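Local coordinates for FAD:protein FMN transferase (Vibrio cholerae, PDB 6NXI) that probably transfers the FMN moiety of FAD onto a threonine hydroxyl of a target flavoprotein, using magnesium ions, at residues Ile185-Leu190 against Val195-Ala200. Numbering follows the deposited sequence.
Sequences IRLKGL and VPWRIA
Val195 meets Leu190 through its backbone: its carbonyl O lies 3.5 Å from Leu190 CA in a bent CA-H...O contact, where the chain has turned back after 185-190 and runs almost antiparallel to it. At Pro196 the tertiary amide nitrogen has no N-H, and the ring is apolar; Leu190 lays its CD2 methyl against it, 3.9 Å from Pro196 CD. Trp197 has the largest share of the contact of any residue. Its CG stands anti to its own carbonyl carbon (chi1 -64°), and the indole reaches across to the end of the facing strand. There Trp197 NE1 donates to Lys188 O over 3.0 Å, a bent bond (137° at the hydrogen) that approaches from above the carbonyl plane, 49° out of it. One indole face receives the carbonyl carbon of Leu190, offset toward the rim, while Leu187 CD2 packs 3.8 Å from Trp197 CB. A large flat ring with a single N-H suits this place: it lies against the backbone of the turn and gives a carbonyl a donor. Gly189 has a positive phi, which glycine adopts easily, and a water lies between its O and Trp197 N, only weakly bonded to the latter. Further on, Ile199 uses CG2 as the meeting point of two methyls, Leu187 CD1 at 4.0 Å and Ile185 CD1 at 4.1 Å; branching at CB brings this methyl forward on a short stem. Strand 184-188 is an inner strand of the large antiparallel sheet, between 177-181 and 220-225, and on its other side Arg186 reaches helix 157-171, with a salt bridge to Asp163. Ile199 opens the two-stranded sheet with 211-215, and its side chain also rests on Pro217 and on Ile222 of strand 220-225.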
loop_
_atom_site.group_PDB
_atom_site.type_symbol
_atom_site.label_atom_id
_atom_site.label_comp_id
_atom_site.label_asym_id
_atom_site.label_seq_id
_atom_site.Cartn_x
_atom_site.Cartn_y
_atom_site.Cartn_z
ATOM N N ILE A 185 2.800 6.783 4.769
ATOM C CA ILE A 185 2.808 7.864 5.778
ATOM C C ILE A 185 1.428 8.468 5.976
ATOM O O ILE A 185 0.662 8.684 5.038
ATOM C CB ILE A 185 3.833 8.924 5.361
ATOM C CG1 ILE A 185 5.227 8.329 5.265
ATOM C CG2 ILE A 185 3.744 10.106 6.308
ATOM C CD1 ILE A 185 6.225 9.284 4.621
ATOM N N ARG A 186 1.159 8.865 7.202
ATOM C CA ARG A 186 0.039 9.777 7.459
ATOM C C ARG A 186 0.481 10.859 8.443
ATOM O O ARG A 186 1.140 10.511 9.440
ATOM C CB ARG A 186 -1.176 9.031 7.987
ATOM C CG ARG A 186 -2.364 9.947 8.161
ATOM C CD ARG A 186 -3.651 9.138 8.136
ATOM N NE ARG A 186 -4.675 9.899 8.806
ATOM C CZ ARG A 186 -5.840 9.409 9.184
ATOM N NH1 ARG A 186 -6.119 8.127 8.991
ATOM N NH2 ARG A 186 -6.701 10.226 9.795
ATOM N N LEU A 187 0.114 12.099 8.148
ATOM C CA LEU A 187 0.584 13.288 8.892
ATOM C C LEU A 187 -0.582 14.077 9.456
ATOM O O LEU A 187 -1.651 14.149 8.817
ATOM C CB LEU A 187 1.297 14.222 7.918
ATOM C CG LEU A 187 2.404 13.651 7.065
ATOM C CD1 LEU A 187 2.904 14.698 6.082
ATOM C CD2 LEU A 187 3.519 13.116 7.978
ATOM N N LYS A 188 -0.372 14.688 10.593
ATOM C CA LYS A 188 -1.328 15.681 11.111
ATOM C C LYS A 188 -0.571 16.782 11.852
ATOM O O LYS A 188 0.356 16.466 12.597
ATOM C CB LYS A 188 -2.375 15.060 12.028
ATOM C CG LYS A 188 -3.574 15.983 12.209
ATOM C CD LYS A 188 -4.541 15.396 13.171
ATOM C CE LYS A 188 -5.887 16.059 13.106
ATOM N NZ LYS A 188 -5.961 17.089 14.157
ATOM N N GLY A 189 -0.964 18.040 11.638
ATOM C CA GLY A 189 -0.484 19.167 12.446
ATOM C C GLY A 189 0.926 19.539 12.098
ATOM O O GLY A 189 1.260 19.536 10.893
ATOM N N LEU A 190 1.744 19.810 13.101
ATOM C CA LEU A 190 3.032 20.507 12.953
ATOM C C LEU A 190 4.160 19.695 13.594
ATOM O O LEU A 190 3.940 19.001 14.606
ATOM C CB LEU A 190 2.926 21.875 13.615
ATOM C CG LEU A 190 1.821 22.789 13.094
ATOM C CD1 LEU A 190 1.709 23.982 13.994
ATOM C CD2 LEU A 190 2.036 23.179 11.640
ATOM N N VAL A 195 6.283 23.705 11.985
ATOM C CA VAL A 195 5.887 23.773 10.557
ATOM C C VAL A 195 5.308 22.426 10.144
ATOM O O VAL A 195 5.601 21.392 10.745
ATOM C CB VAL A 195 7.044 24.193 9.656
ATOM C CG1 VAL A 195 7.531 25.582 9.991
ATOM C CG2 VAL A 195 8.174 23.183 9.653
ATOM N N PRO A 196 4.451 22.412 9.103
ATOM C CA PRO A 196 3.883 21.164 8.639
ATOM C C PRO A 196 5.003 20.167 8.325
ATOM O O PRO A 196 6.067 20.557 7.830
ATOM C CB PRO A 196 3.114 21.562 7.386
ATOM C CG PRO A 196 2.799 23.051 7.615
ATOM C CD PRO A 196 4.034 23.580 8.300
ATOM N N TRP A 197 4.737 18.891 8.612
ATOM C CA TRP A 197 5.759 17.816 8.524
ATOM C C TRP A 197 6.301 17.763 7.097
ATOM O O TRP A 197 5.475 17.864 6.160
ATOM C CB TRP A 197 5.118 16.458 8.887
ATOM C CG TRP A 197 4.623 16.365 10.305
ATOM C CD1 TRP A 197 3.368 16.680 10.748
ATOM C CD2 TRP A 197 5.367 15.981 11.460
ATOM N NE1 TRP A 197 3.307 16.575 12.105
ATOM C CE2 TRP A 197 4.502 16.124 12.576
ATOM C CE3 TRP A 197 6.660 15.514 11.687
ATOM C CZ2 TRP A 197 4.889 15.771 13.862
ATOM C CZ3 TRP A 197 7.057 15.175 12.969
ATOM C CH2 TRP A 197 6.176 15.317 14.052
ATOM N N ARG A 198 7.579 17.438 6.956
ATOM C CA ARG A 198 8.311 17.497 5.662
ATOM C C ARG A 198 8.571 16.072 5.185
ATOM O O ARG A 198 9.079 15.210 5.937
ATOM C CB ARG A 198 9.596 18.332 5.836
ATOM C CG ARG A 198 9.307 19.776 6.223
ATOM C CD ARG A 198 10.496 20.626 6.650
ATOM N NE ARG A 198 11.137 21.155 5.441
ATOM C CZ ARG A 198 12.416 21.006 5.071
ATOM N NH1 ARG A 198 13.304 20.359 5.817
ATOM N NH2 ARG A 198 12.815 21.545 3.928
ATOM N N ILE A 199 8.129 15.739 3.957
ATOM C CA ILE A 199 8.470 14.405 3.415
ATOM C C ILE A 199 9.278 14.674 2.146
ATOM O O ILE A 199 9.183 15.749 1.573
ATOM C CB ILE A 199 7.214 13.544 3.150
ATOM C CG1 ILE A 199 6.447 14.138 1.980
ATOM C CG2 ILE A 199 6.345 13.413 4.424
ATOM C CD1 ILE A 199 5.385 13.233 1.445
ATOM N N ALA A 200 10.056 13.714 1.717
ATOM C CA ALA A 200 10.848 13.838 0.472
ATOM C C ALA A 200 10.275 12.937 -0.608
ATOM O O ALA A 200 9.945 11.773 -0.337
ATOM C CB ALA A 200 12.289 13.527 0.782
HETATM O O HOH W 1 1.482 17.913 8.237
#